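Local structure of glycoside Hydrolase (Bacteroides plebeius, 5T3B) at residues N84-Y89 against V114-Y119; S184-Q189 against N243-G248; E305-C310 against S345-A350; L340-S345 against I360-K365. The protein probably hydrolyses glycosidic bonds in polysaccharides, as a family 50 glycoside hydrolase of a subfamily enriched in gut Bacteroidetes. All blocks are in the same frame, centred on the assembly; numbering follows the deposited sequence. Where two conformers were deposited one is given.

Interaction 1: N84-Y89 against V114-Y119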
loop_
_atom_site.group_PDB
_atom_site.type_symbol
_atom_site.label_atom_id
_atom_site.label_comp_id
_atom_site.label_asym_id
_atom_site.label_seq_id
_atom_site.Cartn_x
_atom_site.Cartn_y
_atom_site.Cartn_z
ATOM N N ASN A 84 -18.625 -7.482 9.983
ATOM C CA ASN A 84 -18.297 -7.654 11.363
ATOM C C ASN A 84 -17.395 -6.553 11.928
ATOM O O ASN A 84 -17.161 -5.526 11.263
ATOM C CB ASN A 84 -17.738 -9.035 11.646
ATOM C CG ASN A 84 -16.342 -9.239 11.066
ATOM O OD1 ASN A 84 -15.677 -8.282 10.654
ATOM N ND2 ASN A 84 -15.853 -10.477 11.121
ATOM N N LYS A 85 -16.915 -6.711 13.164
ATOM C CA LYS A 85 -16.175 -5.643 13.818
ATOM C C LYS A 85 -14.850 -5.241 13.103
ATOM O O LYS A 85 -14.334 -4.167 13.342
ATOM C CB LYS A 85 -15.911 -6.012 15.253
ATOM C CG LYS A 85 -14.909 -7.101 15.434
ATOM C CD LYS A 85 -14.789 -7.398 16.907
ATOM C CE LYS A 85 -13.797 -8.451 17.109
ATOM N NZ LYS A 85 -13.659 -8.832 18.554
ATOM N N TYR A 86 -14.359 -6.183 12.282
ATOM C CA TYR A 86 -13.150 -5.951 11.507
ATOM C C TYR A 86 -13.420 -5.281 10.151
ATOM O O TYR A 86 -12.488 -4.894 9.462
ATOM C CB TYR A 86 -12.383 -7.260 11.269
ATOM C CG TYR A 86 -11.932 -7.964 12.550
ATOM C CD1 TYR A 86 -10.877 -7.506 13.255
ATOM C CD2 TYR A 86 -12.601 -9.094 13.010
ATOM C CE1 TYR A 86 -10.444 -8.209 14.392
ATOM C CE2 TYR A 86 -12.206 -9.751 14.160
ATOM C CZ TYR A 86 -11.162 -9.314 14.831
ATOM O OH TYR A 86 -10.717 -9.963 16.007
ATOM N N GLY A 87 -14.695 -5.175 9.756
ATOM C CA GLY A 87 -15.037 -4.763 8.434
ATOM C C GLY A 87 -15.089 -5.861 7.391
ATOM O O GLY A 87 -15.162 -5.581 6.187
ATOM N N SER A 88 -15.092 -7.104 7.870
ATOM C CA SER A 88 -15.149 -8.262 6.986
ATOM C C SER A 88 -16.578 -8.596 6.649
ATOM O O SER A 88 -17.461 -8.410 7.514
ATOM C CB SER A 88 -14.555 -9.465 7.706
ATOM O OG SER A 88 -13.263 -9.147 8.236
ATOM N N TYR A 89 -16.825 -9.071 5.443
ATOM C CA TYR A 89 -18.172 -9.433 5.074
ATOM C C TYR A 89 -18.655 -10.589 5.947
ATOM O O TYR A 89 -17.980 -11.573 6.044
ATOM C CB TYR A 89 -18.260 -9.764 3.610
ATOM C CG TYR A 89 -19.681 -9.840 3.090
ATOM C CD1 TYR A 89 -20.467 -8.721 3.102
ATOM C CD2 TYR A 89 -20.257 -11.041 2.679
ATOM C CE1 TYR A 89 -21.755 -8.724 2.639
ATOM C CE2 TYR A 89 -21.578 -11.048 2.238
ATOM C CZ TYR A 89 -22.327 -9.899 2.247
ATOM O OH TYR A 89 -23.619 -9.875 1.793
ATOM N N VAL A 114 -8.013 -12.815 5.445
ATOM C CA VAL A 114 -9.055 -13.412 6.304
ATOM C C VAL A 114 -8.753 -12.922 7.713
ATOM O O VAL A 114 -7.596 -12.915 8.160
ATOM C CB VAL A 114 -8.982 -14.964 6.174
ATOM C CG1 VAL A 114 -9.692 -15.721 7.258
ATOM C CG2 VAL A 114 -9.484 -15.274 4.727
ATOM N N ASP A 115 -9.825 -12.522 8.411
ATOM C CA ASP A 115 -9.720 -12.015 9.752
ATOM C C ASP A 115 -9.566 -13.109 10.794
ATOM O O ASP A 115 -9.608 -14.302 10.447
ATOM C CB ASP A 115 -10.866 -11.018 10.022
ATOM C CG ASP A 115 -12.198 -11.654 10.313
ATOM O OD1 ASP A 115 -12.318 -12.834 10.657
ATOM O OD2 ASP A 115 -13.202 -10.865 10.205
ATOM N N PRO A 116 -9.333 -12.746 12.037
ATOM C CA PRO A 116 -9.118 -13.792 13.063
ATOM C C PRO A 116 -10.233 -14.850 13.190
ATOM O O PRO A 116 -9.944 -15.930 13.668
ATOM C CB PRO A 116 -9.015 -12.988 14.330
ATOM C CG PRO A 116 -8.298 -11.700 13.884
ATOM C CD PRO A 116 -8.988 -11.416 12.569
ATOM N N GLU A 117 -11.444 -14.479 12.801
ATOM C CA GLU A 117 -12.615 -15.381 12.858
ATOM C C GLU A 117 -12.894 -16.085 11.535
ATOM O O GLU A 117 -13.842 -16.820 11.438
ATOM C CB GLU A 117 -13.822 -14.586 13.316
ATOM C CG GLU A 117 -13.668 -14.064 14.712
ATOM C CD GLU A 117 -14.837 -13.202 15.182
ATOM O OE1 GLU A 117 -16.027 -13.618 14.959
ATOM O OE2 GLU A 117 -14.579 -12.172 15.855
ATOM N N GLY A 118 -12.036 -15.873 10.541
ATOM C CA GLY A 118 -12.196 -16.528 9.288
ATOM C C GLY A 118 -12.979 -15.789 8.207
ATOM O O GLY A 118 -13.132 -16.287 7.085
ATOM N N TYR A 119 -13.436 -14.558 8.505
ATOM C CA TYR A 119 -14.215 -13.839 7.542
ATOM C C TYR A 119 -13.319 -13.029 6.594
ATOM O O TYR A 119 -12.257 -12.550 7.013
ATOM C CB TYR A 119 -15.223 -12.934 8.224
ATOM C CG TYR A 119 -16.268 -13.677 8.974
ATOM C CD1 TYR A 119 -17.484 -14.003 8.377
ATOM C CD2 TYR A 119 -16.046 -14.070 10.282
ATOM C CE1 TYR A 119 -18.430 -14.737 9.077
ATOM C CE2 TYR A 119 -16.974 -14.809 10.959
ATOM C CZ TYR A 119 -18.143 -15.135 10.371
ATOM O OH TYR A 119 -19.087 -15.849 11.090
HETATM O O HOH W 1 -17.704 -12.107 12.968
HETATM O O HOH W 2 -12.497 -11.536 17.313
#
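N84 and D115 approach from opposite directions, each at the head of an Asx turn in its own loop, and together they illustrate how one carboxylate can join two turns while shaping its own. ND2 of N84 gives a hydrogen bond of 2.8 Å to the syn lone pair of D115 OD2, almost straight, with the amide and carboxylate planes only 18° apart. The same OD2 accepts S88 OG at 2.6 Å, met on its anti side and tilted from the plane. Both turn-forming side chains hold CG between the backbone N and the carbonyl carbon (chi1 70° in N84, 78° in D115), which folds each head group back over its own turn. There OD1 of D115 takes the amides of E117 and Y119 from opposite faces, and OD1 of N84 does likewise for Y86 and S88. Alongside, P116 CD sits 3.9 Å from the centroid of the Y86 ring in a CH-pi contact, with K85 CG over the other face, while E117 OE2 lies at the ring edge. A water links Y86 OH (2.7 Å) to OE2 of E117 (2.6 Å). Replacing D115 with an alanine would probably leave N84 ND2 and S88 OG without their shared acceptor and the 115-118 turn without its side-chain clamp. With four donors on its two oxygens, the carboxylate of D115 is likely to stay ionised.

Interaction 2: S184-Q189 against N243-G248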
loop_
_atom_site.group_PDB
_atom_site.type_symbol
_atom_site.label_atom_id
_atom_site.label_comp_id
_atom_site.label_asym_id
_atom_site.label_seq_id
_atom_site.Cartn_x
_atom_site.Cartn_y
_atom_site.Cartn_z
ATOM N N SER A 184 -14.068 -2.806 21.929
ATOM C CA SER A 184 -14.720 -3.918 21.298
ATOM C C SER A 184 -14.729 -3.812 19.782
ATOM O O SER A 184 -14.924 -4.831 19.119
ATOM C CB SER A 184 -16.119 -4.127 21.929
ATOM O OG SER A 184 -16.835 -2.934 21.788
ATOM N N SER A 185 -14.493 -2.609 19.227
ATOM C CA SER A 185 -14.422 -2.429 17.812
ATOM C C SER A 185 -13.020 -1.840 17.414
ATOM O O SER A 185 -12.729 -0.657 17.577
ATOM C CB SER A 185 -15.506 -1.511 17.327
ATOM O OG SER A 185 -16.752 -2.018 17.748
ATOM N N PRO A 186 -12.173 -2.703 16.831
ATOM C CA PRO A 186 -10.804 -2.275 16.596
ATOM C C PRO A 186 -10.680 -1.389 15.365
ATOM O O PRO A 186 -11.487 -1.412 14.446
ATOM C CB PRO A 186 -10.036 -3.584 16.309
ATOM C CG PRO A 186 -11.077 -4.458 15.751
ATOM C CD PRO A 186 -12.370 -4.099 16.451
ATOM N N LEU A 187 -9.590 -0.643 15.356
ATOM C CA LEU A 187 -9.098 0.017 14.168
ATOM C C LEU A 187 -7.778 -0.720 13.854
ATOM O O LEU A 187 -6.768 -0.503 14.523
ATOM C CB LEU A 187 -8.861 1.491 14.484
ATOM C CG LEU A 187 -8.379 2.335 13.325
ATOM C CD1 LEU A 187 -9.250 2.188 12.129
ATOM C CD2 LEU A 187 -8.257 3.784 13.743
ATOM N N THR A 188 -7.860 -1.670 12.921
ATOM C CA THR A 188 -6.721 -2.553 12.767
ATOM C C THR A 188 -5.523 -1.768 12.202
ATOM O O THR A 188 -5.700 -0.842 11.424
ATOM C CB THR A 188 -7.060 -3.779 11.944
ATOM O OG1 THR A 188 -7.673 -3.446 10.724
ATOM C CG2 THR A 188 -8.014 -4.654 12.691
ATOM N N GLN A 189 -4.333 -2.167 12.630
ATOM C CA GLN A 189 -3.140 -1.372 12.285
ATOM C C GLN A 189 -2.101 -2.183 11.563
ATOM O O GLN A 189 -1.913 -3.381 11.831
ATOM C CB GLN A 189 -2.584 -0.609 13.472
ATOM C CG GLN A 189 -2.051 -1.455 14.527
ATOM C CD GLN A 189 -1.474 -0.723 15.784
ATOM O OE1 GLN A 189 -1.079 0.516 15.791
ATOM N NE2 GLN A 189 -1.395 -1.431 16.792
ATOM N N ASN A 243 -0.650 -9.980 18.576
ATOM C CA ASN A 243 -1.701 -9.011 18.790
ATOM C C ASN A 243 -2.696 -9.170 17.639
ATOM O O ASN A 243 -2.355 -8.832 16.474
ATOM C CB ASN A 243 -1.094 -7.628 18.857
ATOM C CG ASN A 243 -2.124 -6.574 19.191
ATOM O OD1 ASN A 243 -3.320 -6.703 18.845
ATOM N ND2 ASN A 243 -1.682 -5.548 19.871
ATOM N N PRO A 244 -3.923 -9.632 17.879
ATOM C CA PRO A 244 -4.841 -9.957 16.794
ATOM C C PRO A 244 -5.314 -8.747 15.988
ATOM O O PRO A 244 -5.766 -8.934 14.876
ATOM C CB PRO A 244 -6.022 -10.615 17.464
ATOM C CG PRO A 244 -5.976 -10.037 18.851
ATOM C CD PRO A 244 -4.499 -9.925 19.205
ATOM N N ASP A 245 -5.151 -7.537 16.517
ATOM C CA ASP A 245 -5.614 -6.317 15.816
ATOM C C ASP A 245 -4.576 -5.712 14.929
ATOM O O ASP A 245 -4.826 -4.650 14.342
ATOM C CB ASP A 245 -6.134 -5.327 16.843
ATOM C CG ASP A 245 -7.391 -5.863 17.524
ATOM O OD1 ASP A 245 -8.248 -6.508 16.854
ATOM O OD2 ASP A 245 -7.498 -5.643 18.768
ATOM N N VAL A 246 -3.456 -6.376 14.780
ATOM C CA VAL A 246 -2.400 -5.976 13.862
ATOM C C VAL A 246 -2.545 -6.744 12.563
ATOM O O VAL A 246 -2.509 -7.958 12.518
ATOM C CB VAL A 246 -1.042 -6.147 14.537
ATOM C CG1 VAL A 246 0.077 -5.885 13.541
ATOM C CG2 VAL A 246 -0.894 -5.323 15.760
ATOM N N LEU A 247 -2.834 -6.017 11.468
ATOM C CA LEU A 247 -3.003 -6.603 10.152
ATOM C C LEU A 247 -1.695 -7.253 9.694
ATOM O O LEU A 247 -1.684 -8.331 9.114
ATOM C CB LEU A 247 -3.480 -5.539 9.167
ATOM C CG LEU A 247 -3.725 -5.887 7.752
ATOM C CD1 LEU A 247 -4.822 -6.947 7.669
ATOM C CD2 LEU A 247 -4.144 -4.656 6.988
ATOM N N GLY A 248 -0.576 -6.577 9.906
ATOM C CA GLY A 248 0.743 -7.002 9.516
ATOM C C GLY A 248 1.662 -5.829 9.585
ATOM O O GLY A 248 1.343 -4.807 10.163
#
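P186 sets CB and CG against the carboxylate of D245, CB coming 3.5 Å from D245 OD1, and the two side chains cross at about a right angle. D245 has CG anti to its own carbonyl carbon (chi1 -66°), which places the carboxylate beside P186. The backbone O of D245 accepts the amide of Q189, with Q189 N 3.1 Å from D245 O, and T188 CA adds a CA-H...O contact to the same atom at 3.2 Å. Two residues on, the exchange is reversed: L247 N binds Q189 O at 2.8 Å. V246, between these two bonds, brings CG1 to 3.6 Å from Q189 O, and its CA makes a second CA-H...O contact there. One residue bonded to both neighbours of the residue it faces is the signature of a parallel bridge, as the 18° between the chain directions also suggests. The approach of 243-248 is shaped by an Asx turn, N243 OD1 taking D245 N at 3.1 Å. T188 OG1 looks elsewhere, to S163 on the strand 163-165 that borders the other edge of 188-190. Because main-chain N and O make the bonds of this bridge, its register probably depends little on which side chains stand at these positions.

Interaction 3: E305-C310 against S345-A350. With EDO (1,2-ethanediol), chain L.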
loop_
_atom_site.group_PDB
_atom_site.type_symbol
_atom_site.label_atom_id
_atom_site.label_comp_id
_atom_site.label_asym_id
_atom_site.label_seq_id
_atom_site.Cartn_x
_atom_site.Cartn_y
_atom_site.Cartn_z
ATOM N N GLU A 305 17.782 -8.398 -13.091
ATOM C CA GLU A 305 18.081 -9.609 -12.367
ATOM C C GLU A 305 18.837 -9.361 -11.084
ATOM O O GLU A 305 18.515 -9.929 -10.034
ATOM C CB GLU A 305 18.870 -10.577 -13.251
ATOM C CG GLU A 305 19.030 -11.915 -12.581
ATOM C CD GLU A 305 19.748 -12.945 -13.431
ATOM O OE1 GLU A 305 20.057 -12.649 -14.606
ATOM O OE2 GLU A 305 20.036 -14.055 -12.883
ATOM N N PHE A 306 19.836 -8.485 -11.147
ATOM C CA PHE A 306 20.609 -8.164 -9.949
ATOM C C PHE A 306 19.732 -7.527 -8.866
ATOM O O PHE A 306 19.845 -7.868 -7.695
ATOM C CB PHE A 306 21.817 -7.269 -10.276
ATOM C CG PHE A 306 22.626 -6.916 -9.085
ATOM C CD1 PHE A 306 23.425 -7.850 -8.487
ATOM C CD2 PHE A 306 22.523 -5.672 -8.530
ATOM C CE1 PHE A 306 24.127 -7.515 -7.325
ATOM C CE2 PHE A 306 23.170 -5.337 -7.367
ATOM C CZ PHE A 306 24.025 -6.239 -6.775
ATOM N N ALA A 307 18.872 -6.575 -9.280
ATOM C CA ALA A 307 17.941 -5.999 -8.340
ATOM C C ALA A 307 17.063 -7.075 -7.677
ATOM O O ALA A 307 16.732 -6.998 -6.504
ATOM C CB ALA A 307 17.112 -4.918 -9.049
ATOM N N GLY A 308 16.632 -8.063 -8.466
ATOM C CA GLY A 308 15.906 -9.204 -7.950
ATOM C C GLY A 308 16.662 -10.003 -6.901
ATOM O O GLY A 308 16.081 -10.481 -5.937
ATOM N N ILE A 309 17.970 -10.208 -7.107
ATOM C CA ILE A 309 18.817 -10.884 -6.124
ATOM C C ILE A 309 18.868 -10.085 -4.834
ATOM O O ILE A 309 18.729 -10.638 -3.728
ATOM C CB ILE A 309 20.261 -11.137 -6.669
ATOM C CG1 ILE A 309 20.168 -12.202 -7.769
ATOM C CG2 ILE A 309 21.192 -11.494 -5.545
ATOM C CD1 ILE A 309 21.397 -12.271 -8.583
ATOM N N CYS A 310 18.988 -8.775 -4.962
ATOM C CA CYS A 310 18.942 -7.917 -3.792
ATOM C C CYS A 310 17.623 -8.062 -3.032
ATOM O O CYS A 310 17.568 -8.198 -1.817
ATOM C CB CYS A 310 19.127 -6.433 -4.212
ATOM S SG CYS A 310 20.705 -6.008 -4.874
ATOM N N SER A 345 9.936 -7.753 -12.884
ATOM C CA SER A 345 9.436 -9.068 -12.629
ATOM C C SER A 345 10.312 -9.846 -11.669
ATOM O O SER A 345 9.815 -10.705 -10.978
ATOM C CB SER A 345 9.256 -9.863 -13.913
ATOM O OG SER A 345 10.464 -9.995 -14.617
ATOM N N TYR A 346 11.639 -9.586 -11.679
ATOM C CA TYR A 346 12.496 -10.312 -10.765
ATOM C C TYR A 346 12.251 -9.949 -9.307
ATOM O O TYR A 346 12.394 -10.771 -8.403
ATOM C CB TYR A 346 13.980 -10.125 -11.075
ATOM C CG TYR A 346 14.399 -10.686 -12.412
ATOM C CD1 TYR A 346 14.777 -12.019 -12.519
ATOM C CD2 TYR A 346 14.472 -9.903 -13.531
ATOM C CE1 TYR A 346 15.201 -12.530 -13.728
ATOM C CE2 TYR A 346 14.922 -10.393 -14.741
ATOM C CZ TYR A 346 15.258 -11.713 -14.838
ATOM O OH TYR A 346 15.675 -12.199 -16.031
ATOM N N ILE A 347 11.926 -8.676 -9.068
ATOM C CA ILE A 347 11.627 -8.215 -7.704
ATOM C C ILE A 347 10.259 -8.771 -7.271
ATOM O O ILE A 347 10.098 -9.236 -6.152
ATOM C CB ILE A 347 11.662 -6.701 -7.625
ATOM C CG1 ILE A 347 13.085 -6.197 -7.812
ATOM C CG2 ILE A 347 11.096 -6.185 -6.304
ATOM C CD1 ILE A 347 13.224 -4.724 -7.843
ATOM N N ILE A 348 9.292 -8.707 -8.172
ATOM C CA ILE A 348 7.969 -9.267 -7.873
ATOM C C ILE A 348 8.079 -10.769 -7.578
ATOM O O ILE A 348 7.399 -11.260 -6.679
ATOM C CB ILE A 348 6.942 -8.967 -8.951
ATOM C CG1 ILE A 348 6.772 -7.450 -9.145
ATOM C CG2 ILE A 348 5.577 -9.564 -8.645
ATOM C CD1 ILE A 348 6.157 -6.671 -7.990
ATOM N N LYS A 349 8.915 -11.508 -8.340
ATOM C CA LYS A 349 9.133 -12.910 -8.056
ATOM C C LYS A 349 9.664 -13.121 -6.664
ATOM O O LYS A 349 9.169 -13.985 -5.893
ATOM C CB LYS A 349 10.045 -13.522 -9.082
ATOM C CG LYS A 349 10.243 -15.010 -8.825
ATOM C CD LYS A 349 10.987 -15.621 -10.017
ATOM C CE LYS A 349 11.139 -17.127 -9.802
ATOM N NZ LYS A 349 12.542 -17.429 -9.470
ATOM N N ALA A 350 10.686 -12.345 -6.301
ATOM C CA ALA A 350 11.214 -12.450 -4.942
ATOM C C ALA A 350 10.169 -12.147 -3.863
ATOM O O ALA A 350 10.029 -12.841 -2.869
ATOM C CB ALA A 350 12.425 -11.552 -4.810
HETATM C C1 EDO L . 12.585 -7.894 -15.880
HETATM O O1 EDO L . 12.000 -8.813 -16.797
HETATM C C2 EDO L . 11.826 -6.630 -16.130
HETATM O O2 EDO L . 10.522 -6.715 -15.594
#
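Y346 lays its ring flat on the backbone of segment 305-310, in helix 300-324: E305 CA stands over the centre, 3.8 Å from the centroid, in a CH-pi contact. Just before it, S345 holds an ethanediol beside that ring, through S345 N to O2 (3.0 Å) and S345 OG to O1 (2.9 Å). CG of Y346, anti to the carbonyl carbon (chi1 -64°), sends the ring along the partner helix, and Y346 OH hydrogen-bonds E301. Y346 CB meets G308 CA at 3.8 Å, a fit in which any side chain on G308 would collide with it. An alanine in place of Y346 would probably uncover the E305 backbone, open a gap between the helices and leave E301 without its hydroxyl partner. Next, I347 extends CD1 to A307 CB at 4.1 Å, and A350 CB closes over G308 O. The two segments run nearly parallel, crossing at -21° with axes 7.7 Å apart. Around them, helix 277-288 packs on E305, F306 and I309, while helix 370-379 touches S345 and I348.

Interaction 4: L340-S345 against I360-K365. With EDO (1,2-ethanediol), chain L; EDO (1,2-ethanediol), chain E.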
loop_
_atom_site.group_PDB
_atom_site.type_symbol
_atom_site.label_atom_id
_atom_site.label_comp_id
_atom_site.label_asym_id
_atom_site.label_seq_id
_atom_site.Cartn_x
_atom_site.Cartn_y
_atom_site.Cartn_z
ATOM N N LEU A 340 10.055 2.367 -10.713
ATOM C CA LEU A 340 10.476 1.255 -11.589
ATOM C C LEU A 340 10.482 -0.132 -10.902
ATOM O O LEU A 340 10.119 -1.121 -11.541
ATOM C CB LEU A 340 11.817 1.550 -12.220
ATOM C CG LEU A 340 11.925 2.771 -13.063
ATOM C CD1 LEU A 340 13.316 2.916 -13.602
ATOM C CD2 LEU A 340 10.971 2.650 -14.194
ATOM N N PRO A 341 10.828 -0.179 -9.595
ATOM C CA PRO A 341 10.914 -1.534 -8.999
ATOM C C PRO A 341 9.638 -2.340 -9.067
ATOM O O PRO A 341 9.694 -3.555 -9.240
ATOM C CB PRO A 341 11.325 -1.245 -7.574
ATOM C CG PRO A 341 12.211 -0.040 -7.701
ATOM C CD PRO A 341 11.525 0.795 -8.745
ATOM N N LYS A 342 8.471 -1.699 -8.933
ATOM C CA LYS A 342 7.221 -2.440 -8.989
ATOM C C LYS A 342 6.953 -3.142 -10.332
ATOM O O LYS A 342 6.134 -4.027 -10.415
ATOM C CB LYS A 342 6.037 -1.587 -8.587
ATOM C CG LYS A 342 5.675 -0.535 -9.604
ATOM C CD LYS A 342 4.429 0.288 -9.246
ATOM C CE LYS A 342 4.041 1.323 -10.293
ATOM N NZ LYS A 342 5.023 2.408 -10.362
ATOM N N TYR A 343 7.649 -2.689 -11.384
ATOM C CA TYR A 343 7.497 -3.281 -12.677
ATOM C C TYR A 343 8.537 -4.331 -12.978
ATOM O O TYR A 343 8.507 -4.979 -14.015
ATOM C CB TYR A 343 7.548 -2.189 -13.790
ATOM C CG TYR A 343 6.383 -1.210 -13.769
ATOM C CD1 TYR A 343 5.087 -1.634 -14.006
ATOM C CD2 TYR A 343 6.593 0.141 -13.591
ATOM C CE1 TYR A 343 4.025 -0.728 -14.019
ATOM C CE2 TYR A 343 5.562 1.059 -13.645
ATOM C CZ TYR A 343 4.275 0.635 -13.849
ATOM O OH TYR A 343 3.237 1.564 -13.898
ATOM N N ASN A 344 9.484 -4.519 -12.075
ATOM C CA ASN A 344 10.571 -5.491 -12.307
ATOM C C ASN A 344 10.127 -6.861 -11.906
ATOM O O ASN A 344 9.989 -7.137 -10.719
ATOM C CB ASN A 344 11.798 -5.022 -11.512
ATOM C CG ASN A 344 13.002 -5.922 -11.647
ATOM O OD1 ASN A 344 12.903 -7.034 -12.114
ATOM N ND2 ASN A 344 14.145 -5.457 -11.196
ATOM N N SER A 345 9.936 -7.753 -12.884
ATOM C CA SER A 345 9.436 -9.068 -12.629
ATOM C C SER A 345 10.312 -9.846 -11.669
ATOM O O SER A 345 9.815 -10.705 -10.978
ATOM C CB SER A 345 9.256 -9.863 -13.913
ATOM O OG SER A 345 10.464 -9.995 -14.617
ATOM N N ILE A 360 2.476 -2.314 -2.791
ATOM C CA ILE A 360 2.815 -1.469 -3.948
ATOM C C ILE A 360 2.188 -0.082 -3.732
ATOM O O ILE A 360 0.976 0.012 -3.569
ATOM C CB ILE A 360 2.355 -2.098 -5.259
ATOM C CG1 ILE A 360 3.108 -3.486 -5.457
ATOM C CG2 ILE A 360 2.538 -1.141 -6.419
ATOM C CD1 ILE A 360 2.652 -4.283 -6.648
ATOM N N ASN A 361 3.023 0.957 -3.774
ATOM C CA ASN A 361 2.530 2.329 -3.851
ATOM C C ASN A 361 2.290 2.629 -5.320
ATOM O O ASN A 361 3.200 2.445 -6.087
ATOM C CB ASN A 361 3.549 3.295 -3.291
ATOM C CG ASN A 361 3.817 3.160 -1.786
ATOM O OD1 ASN A 361 3.097 2.500 -1.064
ATOM N ND2 ASN A 361 4.786 3.886 -1.313
ATOM N N TYR A 362 1.116 3.063 -5.713
ATOM C CA TYR A 362 0.699 3.086 -7.129
ATOM C C TYR A 362 0.422 4.488 -7.610
ATOM O O TYR A 362 -0.668 5.015 -7.423
ATOM C CB TYR A 362 -0.483 2.154 -7.375
ATOM C CG TYR A 362 -0.554 1.560 -8.789
ATOM C CD1 TYR A 362 0.047 2.168 -9.900
ATOM C CD2 TYR A 362 -1.224 0.363 -9.042
ATOM C CE1 TYR A 362 -0.009 1.587 -11.173
ATOM C CE2 TYR A 362 -1.304 -0.188 -10.295
ATOM C CZ TYR A 362 -0.690 0.426 -11.358
ATOM O OH TYR A 362 -0.792 -0.178 -12.593
ATOM N N TYR A 363 1.454 5.112 -8.173
ATOM C CA TYR A 363 1.429 6.470 -8.657
ATOM C C TYR A 363 1.684 6.533 -10.155
ATOM O O TYR A 363 2.147 5.624 -10.795
ATOM C CB TYR A 363 2.478 7.277 -7.929
ATOM C CG TYR A 363 2.177 7.508 -6.459
ATOM C CD1 TYR A 363 1.085 8.260 -6.093
ATOM C CD2 TYR A 363 2.905 6.898 -5.459
ATOM C CE1 TYR A 363 0.762 8.477 -4.795
ATOM C CE2 TYR A 363 2.629 7.155 -4.126
ATOM C CZ TYR A 363 1.523 7.926 -3.797
ATOM O OH TYR A 363 1.207 8.190 -2.489
ATOM N N SER A 364 1.306 7.708 -10.671
ATOM C CA SER A 364 1.635 8.161 -12.023
ATOM C C SER A 364 0.831 7.543 -13.104
ATOM O O SER A 364 1.156 7.722 -14.303
ATOM C CB SER A 364 3.129 8.086 -12.307
ATOM O OG SER A 364 3.846 8.845 -11.298
ATOM N N LYS A 365 -0.239 6.827 -12.726
ATOM C CA LYS A 365 -1.180 6.218 -13.673
ATOM C C LYS A 365 -2.586 6.615 -13.335
ATOM O O LYS A 365 -2.998 6.640 -12.162
ATOM C CB LYS A 365 -1.072 4.697 -13.688
ATOM C CG LYS A 365 0.242 4.162 -14.230
ATOM C CD LYS A 365 0.517 4.394 -15.711
ATOM C CE LYS A 365 1.980 4.077 -16.012
ATOM N NZ LYS A 365 2.916 5.042 -15.361
HETATM C C1 EDO L . 12.585 -7.894 -15.880
HETATM O O1 EDO L . 12.000 -8.813 -16.797
HETATM C C2 EDO L . 11.826 -6.630 -16.130
HETATM O O2 EDO L . 10.522 -6.715 -15.594
HETATM C C1 EDO E . 6.809 4.734 -13.213
HETATM O O1 EDO E . 5.589 4.985 -13.954
HETATM C C2 EDO E . 7.017 5.818 -12.135
HETATM O O2 EDO E . 6.061 5.450 -11.089
HETATM O O HOH W 3 4.130 3.845 -8.142
HETATM O O HOH W 4 3.645 3.924 -12.350
#
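K342 NZ is gripped by three acceptors, S339 O and two waters, a full set for a lysine ammonium, and it reaches 360-365 through the waters. One water stands 2.8 Å from K342 NZ and continues to N361 O at 2.7 Å and to the amide of Y363; the other gives a hydrogen bond to Y363 O at 2.7 Å and another to Y343 OH at 2.9 Å. The aliphatic chain does the direct packing: K342 CD lies 3.7 Å from I360 CG2, and K342 CE lies 4.1 Å from Y362 CD1, the lysine crossing both side chains at about a right angle. Extended as far as CE, the chain turns at its last torsion (chi4 -69°), which takes NZ aside from the hydrocarbon contacts to its polar partners. K342 CG also lies over the rim of one face of the Y343 ring. Y343 OH shares E369 with Y362 OH, a common acceptor that fixes both phenols. An ethanediol, probably from the crystallisation liquor, sits at the Y343 ring edge and binds the second water. N361, on strand 358-361, bonds N253, E254 and T388, and Y363 OH bonds E389. Meeting the consecutive N253-E254 pair on one hand and E389 on the other is consistent with the Asn-Glu acid/base and the glutamate nucleophile found at the strand ends of clan A (beta/alpha)8 barrels, the clan to which family 50 belongs.

In the fold
From the N terminus, interaction 1 closes first, bringing the loop after helix 76-82 onto the turn between strands 111-114 and 120-126. Interaction 2 follows in series, setting strand 188-190 beside the segment 243-248; it touches interaction 1, where K85 and Y86 pack on S184, P186 and D245. Interaction 3 comes next, packing helix 300-324 on helix 345-354. Interaction 4, on the other side of the chain's centre from interaction 2, opens before interaction 3 has closed and crosses it, joining the loop before helix 345-354 to strand 358-361; the two share S345, and I348 also packs on K342. The centres of interactions 2 and 4 lie about 28 Å apart.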